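Local coordinates for UPF0303 protein YBR137W (PDB 4CLC) that is of unknown function but is found in the cytoplasm and belongs to the UPF0303 family, related in sequence to the haem-degrading HbpS proteins, at residues S80-D83 / N84-I88; I63-P66 / N67-L71. All coordinates share one frame; numbering follows the deposited sequence.

Contact 1 of 2, residues S80-D83 / N84-I88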
ATOM      1  N   SER D  80       6.306 -26.300 -18.532  1.00 47.27           N
ATOM      2  CA  SER D  80       6.766 -25.221 -17.670  1.00 40.43           C
ATOM      3  C   SER D  80       5.553 -24.387 -17.316  1.00 45.28           C
ATOM      4  O   SER D  80       4.465 -24.594 -17.868  1.00 46.52           O
ATOM      5  CB  SER D  80       7.811 -24.354 -18.349  1.00 46.47           C
ATOM      6  OG  SER D  80       7.224 -23.569 -19.381  1.00 45.88           O
ATOM      7  N   ALA D  81       5.734 -23.435 -16.409  1.00 46.19           N
ATOM      8  CA  ALA D  81       4.593 -22.691 -15.883  1.00 45.92           C
ATOM      9  C   ALA D  81       5.032 -21.398 -15.243  1.00 44.94           C
ATOM     10  O   ALA D  81       6.201 -21.216 -14.942  1.00 45.45           O
ATOM     11  CB  ALA D  81       3.816 -23.527 -14.885  1.00 38.66           C
ATOM     12  N   LEU D  82       4.068 -20.524 -14.992  1.00 42.22           N
ATOM     13  CA  LEU D  82       4.256 -19.442 -14.047  1.00 40.74           C
ATOM     14  C   LEU D  82       4.620 -20.142 -12.739  1.00 48.37           C
ATOM     15  O   LEU D  82       4.345 -21.334 -12.569  1.00 53.89           O
ATOM     16  CB  LEU D  82       2.967 -18.625 -13.913  1.00 43.95           C
ATOM     17  CG  LEU D  82       2.889 -17.241 -13.266  1.00 44.70           C
ATOM     18  CD1 LEU D  82       3.730 -16.206 -14.009  1.00 38.66           C
ATOM     19  CD2 LEU D  82       1.443 -16.841 -13.244  1.00 38.66           C
ATOM     20  N   ASP D  83       5.254 -19.423 -11.832  1.00 50.75           N
ATOM     21  CA  ASP D  83       5.903 -20.004 -10.635  1.00 56.65           C
ATOM     22  C   ASP D  83       7.286 -20.539 -11.007  1.00 49.44           C
ATOM     23  O   ASP D  83       8.205 -20.450 -10.191  1.00 48.05           O
ATOM     24  CB  ASP D  83       5.023 -21.111  -9.986  1.00 44.31           C
ATOM     25  CG  ASP D  83       5.752 -21.929  -8.953  1.00 47.74           C
ATOM     26  OD1 ASP D  83       5.808 -21.503  -7.777  1.00 49.88           O
ATOM     27  OD2 ASP D  83       6.248 -23.021  -9.315  1.00 48.18           O
ATOM     28  N   ASN D  84       7.508 -20.882 -12.273  1.00 39.38           N
ATOM     29  CA  ASN D  84       8.884 -20.938 -12.720  1.00 41.84           C
ATOM     30  C   ASN D  84       9.437 -19.530 -12.707  1.00 39.98           C
ATOM     31  O   ASN D  84      10.603 -19.307 -12.413  1.00 39.27           O
ATOM     32  CB  ASN D  84       9.016 -21.541 -14.107  1.00 46.12           C
ATOM     33  CG  ASN D  84       8.952 -23.043 -14.091  1.00 44.05           C
ATOM     34  OD1 ASN D  84       8.048 -23.636 -14.674  1.00 44.95           O
ATOM     35  ND2 ASN D  84       9.916 -23.674 -13.427  1.00 46.80           N
ATOM     36  N   ASP D  85       8.570 -18.571 -13.009  1.00 46.36           N
ATOM     37  CA  ASP D  85       8.968 -17.169 -13.040  1.00 46.21           C
ATOM     38  C   ASP D  85       9.151 -16.631 -11.625  1.00 43.64           C
ATOM     39  O   ASP D  85      10.137 -15.943 -11.333  1.00 43.30           O
ATOM     40  CB  ASP D  85       7.943 -16.335 -13.810  1.00 38.66           C
ATOM     41  CG  ASP D  85       7.921 -16.655 -15.290  1.00 40.53           C
ATOM     42  OD1 ASP D  85       8.950 -17.097 -15.853  1.00 54.51           O
ATOM     43  OD2 ASP D  85       6.862 -16.481 -15.905  1.00 42.45           O
ATOM     44  N   PHE D  86       8.205 -16.952 -10.751  1.00 39.59           N
ATOM     45  CA  PHE D  86       8.336 -16.612  -9.348  1.00 40.63           C
ATOM     46  C   PHE D  86       9.643 -17.172  -8.766  1.00 43.61           C
ATOM     47  O   PHE D  86      10.401 -16.446  -8.118  1.00 38.66           O
ATOM     48  CB  PHE D  86       7.136 -17.134  -8.571  1.00 39.74           C
ATOM     49  CG  PHE D  86       5.892 -16.340  -8.783  1.00 42.03           C
ATOM     50  CD1 PHE D  86       5.644 -15.200  -8.019  1.00 38.66           C
ATOM     51  CD2 PHE D  86       4.959 -16.721  -9.745  1.00 42.68           C
ATOM     52  CE1 PHE D  86       4.501 -14.446  -8.204  1.00 38.66           C
ATOM     53  CE2 PHE D  86       3.799 -15.977  -9.938  1.00 39.92           C
ATOM     54  CZ  PHE D  86       3.577 -14.828  -9.155  1.00 39.60           C
ATOM     55  N   TRP D  87       9.909 -18.457  -9.024  1.00 40.04           N
ATOM     56  CA  TRP D  87      11.111 -19.096  -8.496  1.00 38.90           C
ATOM     57  C   TRP D  87      12.335 -18.410  -9.045  1.00 42.43           C
ATOM     58  O   TRP D  87      13.284 -18.134  -8.302  1.00 43.38           O
ATOM     59  CB  TRP D  87      11.148 -20.605  -8.813  1.00 44.80           C
ATOM     60  CG  TRP D  87      10.430 -21.414  -7.766  1.00 41.64           C
ATOM     61  CD1 TRP D  87       9.149 -21.894  -7.823  1.00 39.86           C
ATOM     62  CD2 TRP D  87      10.934 -21.786  -6.491  1.00 38.66           C
ATOM     63  NE1 TRP D  87       8.828 -22.538  -6.661  1.00 45.62           N
ATOM     64  CE2 TRP D  87       9.917 -22.491  -5.820  1.00 43.92           C
ATOM     65  CE3 TRP D  87      12.156 -21.596  -5.842  1.00 39.47           C
ATOM     66  CZ2 TRP D  87      10.083 -23.014  -4.540  1.00 43.20           C
ATOM     67  CZ3 TRP D  87      12.320 -22.110  -4.569  1.00 38.71           C
ATOM     68  CH2 TRP D  87      11.291 -22.809  -3.933  1.00 40.33           C
ATOM     69  N   ILE D  88      12.307 -18.100 -10.336  1.00 41.19           N
ATOM     70  CA  ILE D  88      13.425 -17.405 -10.947  1.00 42.93           C
ATOM     71  C   ILE D  88      13.646 -16.043 -10.292  1.00 41.67           C
ATOM     72  O   ILE D  88      14.779 -15.682  -9.997  1.00 38.66           O
ATOM     73  CB  ILE D  88      13.224 -17.246 -12.458  1.00 45.34           C
ATOM     74  CG1 ILE D  88      13.477 -18.588 -13.140  1.00 43.60           C
ATOM     75  CG2 ILE D  88      14.184 -16.188 -13.033  1.00 39.26           C
ATOM     76  CD1 ILE D  88      13.470 -18.501 -14.621  1.00 47.83           C
TER
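Ala81 and Asn84 hold each other by two hydrogen bonds at the start of helix 84-98. Ala81 N gives its hydrogen to Asn84 OD1 over 2.9 Å, with the donor in the amide's carbonyl plane. Asn84 N returns a bond of 3.0 Å to Ala81 O. Asn84 CG stands beside its own backbone N (chi1 -80°), which turns OD1 back toward Ala81. The other end of the amide, ND2, bonds Ser149 OG. The first helical bond follows, from Trp87 N to Asp83 O at 2.9 Å.

Between the two segments, the apolar side-chain contact is Leu82 on Phe86. Leu82 CG meets the ring edge at CE2, 3.7 Å away, and Asp83 N lies in the ring plane at CD2.

The Asp83 carboxylate runs alongside the Trp87 indole with its plane 88° from the ring, and OD1 is 3.4 Å from Trp87 CD1. Its charge is met by a basic side chain of a neighbouring subunit. Asp85 pairs with Arg73 in a salt bridge.

Asp83 takes the N-cap position, but its side chain makes no capping bond. The arrangement is a type II beta turn, Ala81 to Asn84, leading into a helix N terminus.

Contact 2 of 2, residues I63-P66 / N67-L71; sequences ISLP and NGHCL
Leu65 reaches across the turn to Asn67, His69 and Leu71. Its CB lies 3.4 Å from Asn67 OD1, and the two side chains run side by side in the same direction. CG comes next, beside the backbone N (chi1 -64°), and passes His69 O on the way to Leu71. There the chain forks. CD1 touches the edge of the imidazole, 4.0 Å from His69 CD2, again with the side chains alongside each other. CD2 goes to Leu71 CD1 at 3.8 Å, where the two leucines cross at about a right angle. Phe34 packs on Leu65 and Leu71, and so does an aromatic side chain of a neighbouring subunit.

The backbone holds this leucine at both ends. Leu65 N donates to His69 O over 2.9 Å, and Leu65 O accepts from Gly68 N at 3.0 Å. Further along, Leu71 N bonds Ile63 O in the carbonyl plane. Between the bonds Leu65 N to His69 O and Leu71 N to Ile63 O, Ser64 and Cys70 form an antiparallel non-hydrogen-bonded pair, both side chains on one face. Ser64 OG is hydrogen-bonded to Asp62 OD1.

Asn67 OD1 accepts from His69 N at 2.9 Å in a nearly straight bond (165°), an Asx turn. The imidazole continues into the assembly: ND1 bonds an acidic side chain of another subunit, and NE2 a polar one.

Strands 60-64 and 70-75 are thus joined by a type I turn, Leu65 to Gly68, with a G1 bulge at Gly68, whose backbone angles (phi 109°) suit a residue without a side chain. This is a classic connection of a tight antiparallel hairpin.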
ATOM      1  N   ILE D  63      18.903 -15.046 -17.717  1.00 38.66           N
ATOM      2  CA  ILE D  63      20.109 -14.256 -17.518  1.00 41.78           C
ATOM      3  C   ILE D  63      19.671 -12.812 -17.391  1.00 41.59           C
ATOM      4  O   ILE D  63      19.080 -12.266 -18.318  1.00 43.20           O
ATOM      5  CB  ILE D  63      21.130 -14.413 -18.668  1.00 41.01           C
ATOM      6  CG1 ILE D  63      21.551 -15.874 -18.802  1.00 39.86           C
ATOM      7  CG2 ILE D  63      22.352 -13.520 -18.440  1.00 38.66           C
ATOM      8  CD1 ILE D  63      22.481 -16.128 -19.961  1.00 38.66           C
ATOM      9  N   SER D  64      19.934 -12.203 -16.237  1.00 38.66           N
ATOM     10  CA  SER D  64      19.538 -10.831 -16.001  1.00 38.66           C
ATOM     11  C   SER D  64      20.699 -10.036 -15.444  1.00 38.66           C
ATOM     12  O   SER D  64      21.650 -10.592 -14.915  1.00 43.20           O
ATOM     13  CB  SER D  64      18.348 -10.766 -15.048  1.00 38.66           C
ATOM     14  OG  SER D  64      17.191 -11.365 -15.609  1.00 38.66           O
ATOM     15  N   LEU D  65      20.636  -8.724 -15.575  1.00 38.90           N
ATOM     16  CA  LEU D  65      21.631  -7.874 -14.967  1.00 38.66           C
ATOM     17  C   LEU D  65      21.214  -7.670 -13.532  1.00 38.66           C
ATOM     18  O   LEU D  65      20.076  -7.968 -13.183  1.00 38.66           O
ATOM     19  CB  LEU D  65      21.741  -6.555 -15.712  1.00 38.66           C
ATOM     20  CG  LEU D  65      22.210  -6.620 -17.152  1.00 38.66           C
ATOM     21  CD1 LEU D  65      22.365  -5.220 -17.695  1.00 38.66           C
ATOM     22  CD2 LEU D  65      23.516  -7.370 -17.212  1.00 44.28           C
ATOM     23  N   PRO D  66      22.134  -7.179 -12.683  1.00 38.83           N
ATOM     24  CA  PRO D  66      21.781  -6.937 -11.284  1.00 38.66           C
ATOM     25  C   PRO D  66      20.691  -5.903 -11.122  1.00 43.31           C
ATOM     26  O   PRO D  66      20.051  -5.870 -10.074  1.00 47.55           O
ATOM     27  CB  PRO D  66      23.088  -6.436 -10.668  1.00 38.66           C
ATOM     28  CG  PRO D  66      23.973  -6.130 -11.807  1.00 40.07           C
ATOM     29  CD  PRO D  66      23.574  -7.003 -12.915  1.00 38.66           C
ATOM     30  N   ASN D  67      20.486  -5.071 -12.140  1.00 39.67           N
ATOM     31  CA  ASN D  67      19.472  -4.040 -12.082  1.00 38.66           C
ATOM     32  C   ASN D  67      18.085  -4.567 -12.474  1.00 38.97           C
ATOM     33  O   ASN D  67      17.091  -3.859 -12.348  1.00 46.15           O
ATOM     34  CB  ASN D  67      19.883  -2.869 -12.971  1.00 40.66           C
ATOM     35  CG  ASN D  67      19.521  -3.087 -14.421  1.00 46.87           C
ATOM     36  OD1 ASN D  67      19.449  -4.220 -14.904  1.00 45.71           O
ATOM     37  ND2 ASN D  67      19.260  -1.995 -15.124  1.00 48.06           N
ATOM     38  N   GLY D  68      18.024  -5.813 -12.939  1.00 40.50           N
ATOM     39  CA  GLY D  68      16.766  -6.486 -13.228  1.00 38.66           C
ATOM     40  C   GLY D  68      16.492  -6.694 -14.707  1.00 41.80           C
ATOM     41  O   GLY D  68      15.599  -7.455 -15.088  1.00 38.66           O
ATOM     42  N   HIS D  69      17.275  -6.007 -15.539  1.00 43.52           N
ATOM     43  CA  HIS D  69      17.144  -6.094 -16.990  1.00 42.15           C
ATOM     44  C   HIS D  69      17.381  -7.531 -17.494  1.00 38.66           C
ATOM     45  O   HIS D  69      18.453  -8.101 -17.314  1.00 38.66           O
ATOM     46  CB  HIS D  69      18.124  -5.110 -17.665  1.00 38.66           C
ATOM     47  CG  HIS D  69      18.106  -5.174 -19.162  1.00 38.66           C
ATOM     48  ND1 HIS D  69      16.964  -5.446 -19.885  1.00 43.14           N
ATOM     49  CD2 HIS D  69      19.098  -5.012 -20.073  1.00 38.66           C
ATOM     50  CE1 HIS D  69      17.248  -5.450 -21.174  1.00 42.28           C
ATOM     51  NE2 HIS D  69      18.535  -5.183 -21.318  1.00 40.79           N
ATOM     52  N   CYS D  70      16.388  -8.087 -18.179  1.00 38.66           N
ATOM     53  CA  CYS D  70      16.477  -9.455 -18.657  1.00 38.66           C
ATOM     54  C   CYS D  70      17.131  -9.498 -20.032  1.00 38.66           C
ATOM     55  O   CYS D  70      16.641  -8.878 -20.959  1.00 40.42           O
ATOM     56  CB  CYS D  70      15.092 -10.081 -18.696  1.00 38.66           C
ATOM     57  SG  CYS D  70      15.057 -11.786 -19.222  1.00 47.40           S
ATOM     58  N   LEU D  71      18.281 -10.154 -20.138  1.00 38.66           N
ATOM     59  CA  LEU D  71      18.930 -10.373 -21.424  1.00 38.66           C
ATOM     60  C   LEU D  71      18.398 -11.624 -22.140  1.00 40.93           C
ATOM     61  O   LEU D  71      18.293 -11.657 -23.367  1.00 38.66           O
ATOM     62  CB  LEU D  71      20.439 -10.460 -21.237  1.00 38.66           C
ATOM     63  CG  LEU D  71      21.020  -9.289 -20.441  1.00 42.30           C
ATOM     64  CD1 LEU D  71      22.506  -9.440 -20.216  1.00 45.28           C
ATOM     65  CD2 LEU D  71      20.747  -7.970 -21.123  1.00 43.83           C
TER

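In the fold
From the N terminus the chain runs through helix 36-53 into strand 60-64. Contact 2 then closes the short hairpin loop to strand 70-75, which is the outermost strand on that side of the sheet within the chain. After this strand a loop leads to contact 1, which makes the turn into helix 84-98. The two contacts are in series and neither nests nor crosses. The centres of contact 1 and contact 2 are about 16 Å apart. The nearest atoms of contact 1 and contact 2 are about 6 Å apart. Helix 84-98 returns to the sheet: Ile88 touches strands 60-64, 70-75 and 144-149, and farther along Lys92 and Leu96 touch Ser64 and Pro66. Both contacts also meet neighbouring subunits.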